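PDB 7JQE: ESAT-6/WXG100 secretion system protein from Streptococcus gallolyticus, which serves as the membrane subunit EsaA of the type VIIb secretion system, its extracellular region probably taking part in toxin export as a dimer. Local coordinates for the interface of chains A and B. Sequence-based numbering; all coordinates share one arbitrary frame. Chains: chain A/B, ESAT-6/WXG100 secretion system protein.

Contact 1: the interface of chains A and B. Residues chain A 231, 234, 414, 417-418, 421; chain B 231, 234, 414, 417-418, 421.
Helix 396-427 of chain A crosses its copy from chain B in the same general direction, and helix 225-244 of each chain flanks the crossing from outside. This centre of a two-fold EsaA dimer, probably the biological one, shows how an acid at the interface can be shared between subunits. A:Asp417 turns its CG anti to the carbonyl carbon (chi1 -78°), so the carboxylate faces B:Ser414. The hydroxyl OG of B:Ser414, anti to its own backbone N, straddles the two oxygens with weak hydrogen bonds, 3.3 Å to A:Asp417 OD1 and as far to OD2. From its own chain the extended A:Lys234 reaches in tip first, and its NZ makes a salt bridge of 2.6 Å to A:Asp417 OD1, arriving 31° above the carboxylate plane. A:Tyr231 adds a weak bond from its phenol OH to OD2. The two acids come near each other on the axis, where A:Asp417 OD2 lies 4.4 Å from B:Asp417 OD2; the lysines would offset that repulsion and favour ionised carboxylates. One turn further on, the methyl CB of A:Ala421 meets that of B:Ala421 at 3.8 Å. A:Thr418 OG1 donates back to its own A:Ser414 O, 3.1 Å away, from above the carbonyl plane. The same hydroxyl, A:Thr418 OG1, binds water 2 at 2.7 Å, and this water continues to the backbone O of B:Asp417 at 2.9 Å.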
# COMPACT_ATOMS: atom_id res chain seq x y z
N TYR A 231 14.11 5.10 -0.33
CA TYR A 231 14.16 4.00 0.62
C TYR A 231 14.45 4.50 2.03
O TYR A 231 14.00 3.91 3.01
CB TYR A 231 15.20 2.96 0.20
CG TYR A 231 14.74 2.07 -0.94
CD1 TYR A 231 15.39 2.09 -2.17
CD2 TYR A 231 13.67 1.21 -0.79
CE1 TYR A 231 14.98 1.28 -3.22
CE2 TYR A 231 13.24 0.39 -1.82
CZ TYR A 231 13.90 0.43 -3.03
OH TYR A 231 13.48 -0.38 -4.06
N LYS A 234 11.00 5.83 3.20
CA LYS A 234 10.14 4.71 3.56
C LYS A 234 10.60 4.06 4.85
O LYS A 234 9.78 3.69 5.70
CB LYS A 234 10.10 3.70 2.42
CG LYS A 234 9.73 4.33 1.11
CD LYS A 234 9.61 3.32 -0.01
CE LYS A 234 9.19 4.00 -1.30
NZ LYS A 234 9.11 3.04 -2.43
N SER A 414 11.54 -5.35 -1.29
CA SER A 414 10.13 -5.58 -1.59
C SER A 414 9.28 -5.46 -0.33
O SER A 414 8.21 -4.84 -0.35
CB SER A 414 9.96 -6.96 -2.22
OG SER A 414 8.60 -7.24 -2.49
N ASP A 417 8.97 -1.81 0.56
CA ASP A 417 8.06 -1.09 -0.31
C ASP A 417 6.61 -1.43 0.01
O ASP A 417 5.76 -0.53 0.09
CB ASP A 417 8.37 -1.40 -1.78
CG ASP A 417 9.57 -0.63 -2.30
OD1 ASP A 417 9.71 0.57 -1.98
OD2 ASP A 417 10.39 -1.23 -3.03
N THR A 418 6.30 -2.71 0.20
CA THR A 418 4.93 -3.12 0.48
C THR A 418 4.43 -2.50 1.78
O THR A 418 3.40 -1.82 1.79
CB THR A 418 4.85 -4.64 0.54
OG1 THR A 418 5.16 -5.18 -0.75
CG2 THR A 418 3.44 -5.09 0.95
N ALA A 421 4.00 1.28 1.71
CA ALA A 421 2.86 1.72 0.91
C ALA A 421 1.55 1.48 1.66
O ALA A 421 0.63 2.30 1.58
CB ALA A 421 2.85 1.00 -0.43
N TYR B 231 5.77 -11.44 -7.82
CA TYR B 231 5.74 -10.34 -8.78
C TYR B 231 4.75 -10.62 -9.90
O TYR B 231 4.15 -9.69 -10.45
CB TYR B 231 7.13 -10.08 -9.35
CG TYR B 231 8.05 -9.33 -8.40
CD1 TYR B 231 9.21 -9.93 -7.91
CD2 TYR B 231 7.76 -8.04 -8.00
CE1 TYR B 231 10.05 -9.25 -7.05
CE2 TYR B 231 8.60 -7.35 -7.13
CZ TYR B 231 9.74 -7.96 -6.66
OH TYR B 231 10.57 -7.27 -5.80
N LYS B 234 1.34 -9.76 -8.26
CA LYS B 234 1.17 -8.31 -8.20
C LYS B 234 0.93 -7.73 -9.58
O LYS B 234 0.09 -6.84 -9.75
CB LYS B 234 2.39 -7.67 -7.54
CG LYS B 234 2.71 -8.29 -6.20
CD LYS B 234 3.87 -7.61 -5.52
CE LYS B 234 4.12 -8.24 -4.16
NZ LYS B 234 5.29 -7.63 -3.47
N SER B 414 10.16 -1.56 -7.60
CA SER B 414 9.66 -0.72 -6.53
C SER B 414 8.29 -0.14 -6.88
O SER B 414 7.38 -0.13 -6.04
CB SER B 414 10.66 0.39 -6.23
OG SER B 414 10.19 1.25 -5.21
N ASP B 417 5.71 -2.86 -6.58
CA ASP B 417 5.38 -3.19 -5.20
C ASP B 417 4.51 -2.11 -4.57
O ASP B 417 3.52 -2.43 -3.90
CB ASP B 417 6.66 -3.39 -4.39
CG ASP B 417 7.31 -4.75 -4.62
OD1 ASP B 417 6.58 -5.76 -4.70
OD2 ASP B 417 8.55 -4.80 -4.73
N THR B 418 4.85 -0.84 -4.78
CA THR B 418 4.09 0.25 -4.18
C THR B 418 2.65 0.24 -4.68
O THR B 418 1.71 0.19 -3.89
CB THR B 418 4.77 1.58 -4.49
OG1 THR B 418 6.05 1.61 -3.85
CG2 THR B 418 3.92 2.74 -3.97
N ALA B 421 0.56 -2.74 -3.58
CA ALA B 421 0.19 -2.69 -2.16
C ALA B 421 -0.92 -1.68 -1.92
O ALA B 421 -1.81 -1.93 -1.10
CB ALA B 421 1.42 -2.36 -1.32
O HOH W 1 6.11 2.04 -1.22
O HOH W 2 3.28 -5.03 -2.63

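Contact 2: the interface of chains A and B. Residues chain A 221-224, 227; chain B 403, 407, 411.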
# COMPACT_ATOMS: atom_id res chain seq x y z
N GLY A 221 27.06 1.81 -9.71
CA GLY A 221 26.03 2.21 -10.65
C GLY A 221 24.76 1.39 -10.59
O GLY A 221 23.96 1.43 -11.53
N ALA A 222 24.55 0.63 -9.52
CA ALA A 222 23.43 -0.30 -9.44
C ALA A 222 22.18 0.33 -8.84
O ALA A 222 21.12 -0.30 -8.88
CB ALA A 222 23.83 -1.53 -8.62
N MSE A 223 22.27 1.54 -8.30
CA MSE A 223 21.13 2.23 -7.72
C MSE A 223 21.32 3.74 -7.78
O MSE A 223 22.39 4.25 -7.46
CB MSE A 223 20.91 1.78 -6.28
CG MSE A 223 19.67 2.37 -5.61
SE MSE A 223 19.29 1.58 -3.85
CE MSE A 223 18.65 -0.17 -4.42
N THR A 224 20.29 4.46 -8.20
CA THR A 224 20.38 5.90 -8.32
C THR A 224 20.34 6.57 -6.95
O THR A 224 20.05 5.94 -5.93
CB THR A 224 19.25 6.44 -9.21
OG1 THR A 224 18.00 6.28 -8.53
CG2 THR A 224 19.21 5.68 -10.53
N GLU A 227 16.64 6.77 -5.64
CA GLU A 227 16.20 5.51 -5.06
C GLU A 227 16.69 5.37 -3.62
O GLU A 227 15.95 4.90 -2.75
CB GLU A 227 16.69 4.33 -5.91
CG GLU A 227 15.93 4.15 -7.23
CD GLU A 227 16.66 3.26 -8.22
OE1 GLU A 227 17.84 3.54 -8.54
OE2 GLU A 227 16.06 2.27 -8.69
N LYS B 403 25.97 -2.90 -13.75
CA LYS B 403 26.32 -1.53 -14.12
C LYS B 403 25.33 -0.89 -15.07
O LYS B 403 25.22 0.34 -15.10
CB LYS B 403 27.72 -1.48 -14.73
CG LYS B 403 27.85 -2.06 -16.14
CD LYS B 403 29.32 -2.07 -16.58
CE LYS B 403 29.51 -2.62 -18.00
NZ LYS B 403 28.98 -1.69 -19.04
N LYS B 407 19.90 -0.77 -11.72
CA LYS B 407 19.25 0.44 -11.22
C LYS B 407 17.86 0.61 -11.83
O LYS B 407 16.94 1.12 -11.18
CB LYS B 407 20.11 1.66 -11.50
CG LYS B 407 20.13 2.03 -12.97
CD LYS B 407 21.00 3.24 -13.23
CE LYS B 407 21.62 3.15 -14.62
NZ LYS B 407 20.61 2.74 -15.64
N ALA B 411 14.08 0.22 -9.71
CA ALA B 411 13.02 1.22 -9.82
C ALA B 411 11.70 0.59 -10.26
O ALA B 411 10.64 0.92 -9.72
CB ALA B 411 13.44 2.32 -10.79
O HOH W 3 22.48 -0.47 -13.24
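The carboxylate of A:Glu227 has A:Thr224 OG1 towards one face, A:Thr224 N close to its plane beyond OE1, and, beside OE2, B:Lys407 O and B:Ala411 N, whose N-H points elsewhere. It closes a helix-capping box at the start of helix 225-244 in EsaA. A:Thr224 N meets A:Glu227 OE1 nearly along the C-O axis at 2.6 Å, while A:Thr224 OG1 donates to the same oxygen from 33° above the carboxylate plane, 2.7 Å away. The reciprocal bond runs from A:Glu227 N to A:Thr224 OG1 at 3.2 Å, with that hydroxyl in the crowded position between backbone N and carbonyl carbon (chi1 68°). Two donors thus fix the rotation of the carboxylate and turn OE2 towards helix 396-427 of chain B. There A:Glu227 OE2 lies 2.9 Å from B:Lys407 O, an unfavourable oxygen-oxygen approach that a proton on the acid, not seen here, would relieve. B:Lys407 starts with CG in the same crowded position, lays CB against A:Ala222 O and, bent at chi3 and chi4, crosses A:Thr224 at about a right angle, B:Lys407 CD resting 4.1 Å from A:Thr224 CG2. B:Lys407 N aims its N-H almost straight (178°) at water 3, 3.0 Å away, which binds A:Gly221 O at 3.0 Å.

Contact 3: the interface of chains A and B. Residues chain A 421-422, 424-425; chain B 421-422, 425-426.
The C-terminal ends of helix 396-427 from chains A and B meet here, an oblique crossing of two helices running in the same general direction in the EsaA dimer, held by van der Waals contact, with no nitrogen or oxygen of one chain within bonding distance of the other. The threonine of each chain faces the selenomethionine of the other. A:Thr425 places OG1 anti to the carbonyl carbon (chi1 -54°), and the hydroxyl donates to A:Ala421 O one turn back at 2.7 Å, from 31° above the carbonyl plane. Its O-H is thereby used within its own helix, and A:Thr425 OG1 can lie against the aliphatic part of B:Met422, 3.5 Å from B:Met422 CG. The twin contact sets B:Thr425 OG1 against A:Met422 CG. The other branch of A:Thr425, CG2, points across to B:Leu426 and touches the tip of one of its branches, CD2, at 3.7 Å. B:Met422 runs out extended from a CG beside its backbone N (chi1 -70°). Its terminal methyl, B:Met422 CE, sits over one face of the amide of A:Gln424, 3.7 Å from A:Gln424 CD and 3.3 Å from A:Gln424 OE1. That glutamine is extended, its CG anti to the backbone N, so the amide is carried to the tip of the selenomethionine, which it crosses obliquely.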
# COMPACT_ATOMS: atom_id res chain seq x y z
N ALA A 421 4.00 1.28 1.71
CA ALA A 421 2.86 1.72 0.91
C ALA A 421 1.55 1.48 1.66
O ALA A 421 0.63 2.30 1.58
CB ALA A 421 2.85 1.00 -0.43
N MSE A 422 1.45 0.37 2.38
CA MSE A 422 0.28 0.09 3.20
C MSE A 422 0.11 1.19 4.23
O MSE A 422 -0.95 1.80 4.35
CB MSE A 422 0.39 -1.26 3.88
CG MSE A 422 0.29 -2.45 2.94
SE MSE A 422 0.60 -4.14 3.86
CE MSE A 422 0.04 -5.36 2.44
N GLN A 424 1.38 4.18 4.22
CA GLN A 424 1.08 5.43 3.53
C GLN A 424 -0.40 5.54 3.19
O GLN A 424 -0.99 6.62 3.31
CB GLN A 424 1.93 5.54 2.27
CG GLN A 424 1.60 6.74 1.40
CD GLN A 424 2.39 6.75 0.11
OE1 GLN A 424 2.98 5.74 -0.29
NE2 GLN A 424 2.42 7.90 -0.56
N THR A 425 -1.01 4.44 2.75
CA THR A 425 -2.38 4.48 2.25
C THR A 425 -3.41 4.55 3.38
O THR A 425 -4.52 5.05 3.17
CB THR A 425 -2.66 3.25 1.39
OG1 THR A 425 -1.66 3.16 0.36
CG2 THR A 425 -4.03 3.34 0.75
N ALA B 421 0.56 -2.74 -3.58
CA ALA B 421 0.19 -2.69 -2.16
C ALA B 421 -0.92 -1.68 -1.92
O ALA B 421 -1.81 -1.93 -1.10
CB ALA B 421 1.42 -2.36 -1.32
N MSE B 422 -0.88 -0.54 -2.61
CA MSE B 422 -1.95 0.44 -2.51
C MSE B 422 -3.27 -0.19 -2.94
O MSE B 422 -4.26 -0.14 -2.21
CB MSE B 422 -1.65 1.66 -3.37
CG MSE B 422 -0.50 2.51 -2.85
SE MSE B 422 -0.07 3.97 -4.08
CE MSE B 422 1.14 4.98 -2.92
N THR B 425 -4.59 -2.66 -0.46
CA THR B 425 -5.07 -2.10 0.80
C THR B 425 -6.42 -1.42 0.65
O THR B 425 -7.18 -1.32 1.63
CB THR B 425 -4.05 -1.11 1.36
OG1 THR B 425 -2.77 -1.75 1.46
CG2 THR B 425 -4.48 -0.63 2.74
N LEU B 426 -6.74 -0.93 -0.55
CA LEU B 426 -7.99 -0.24 -0.79
C LEU B 426 -9.11 -1.18 -1.22
O LEU B 426 -10.27 -0.96 -0.85
CB LEU B 426 -7.80 0.84 -1.86
CG LEU B 426 -6.91 2.02 -1.46
CD1 LEU B 426 -6.67 2.96 -2.64
CD2 LEU B 426 -7.52 2.78 -0.29

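All three contacts draw on helix 396-427, which follows the two-fold interface along much of its length. Contact 1 and contact 3 are neighbours, their C-alpha centres about 9 Å apart, and share A:Ala421 and B:Ala421, where the polar centre gives way to an apolar end. Contact 2 lies on the opposite flank, about 16 Å from contact 1 and about 25 Å from contact 3. It shares helix 225-244 with contact 1, so one helix engages the partner at its capped start and again further along. Doubled by symmetry, this extended seam would favour a dimer with the subunits side by side.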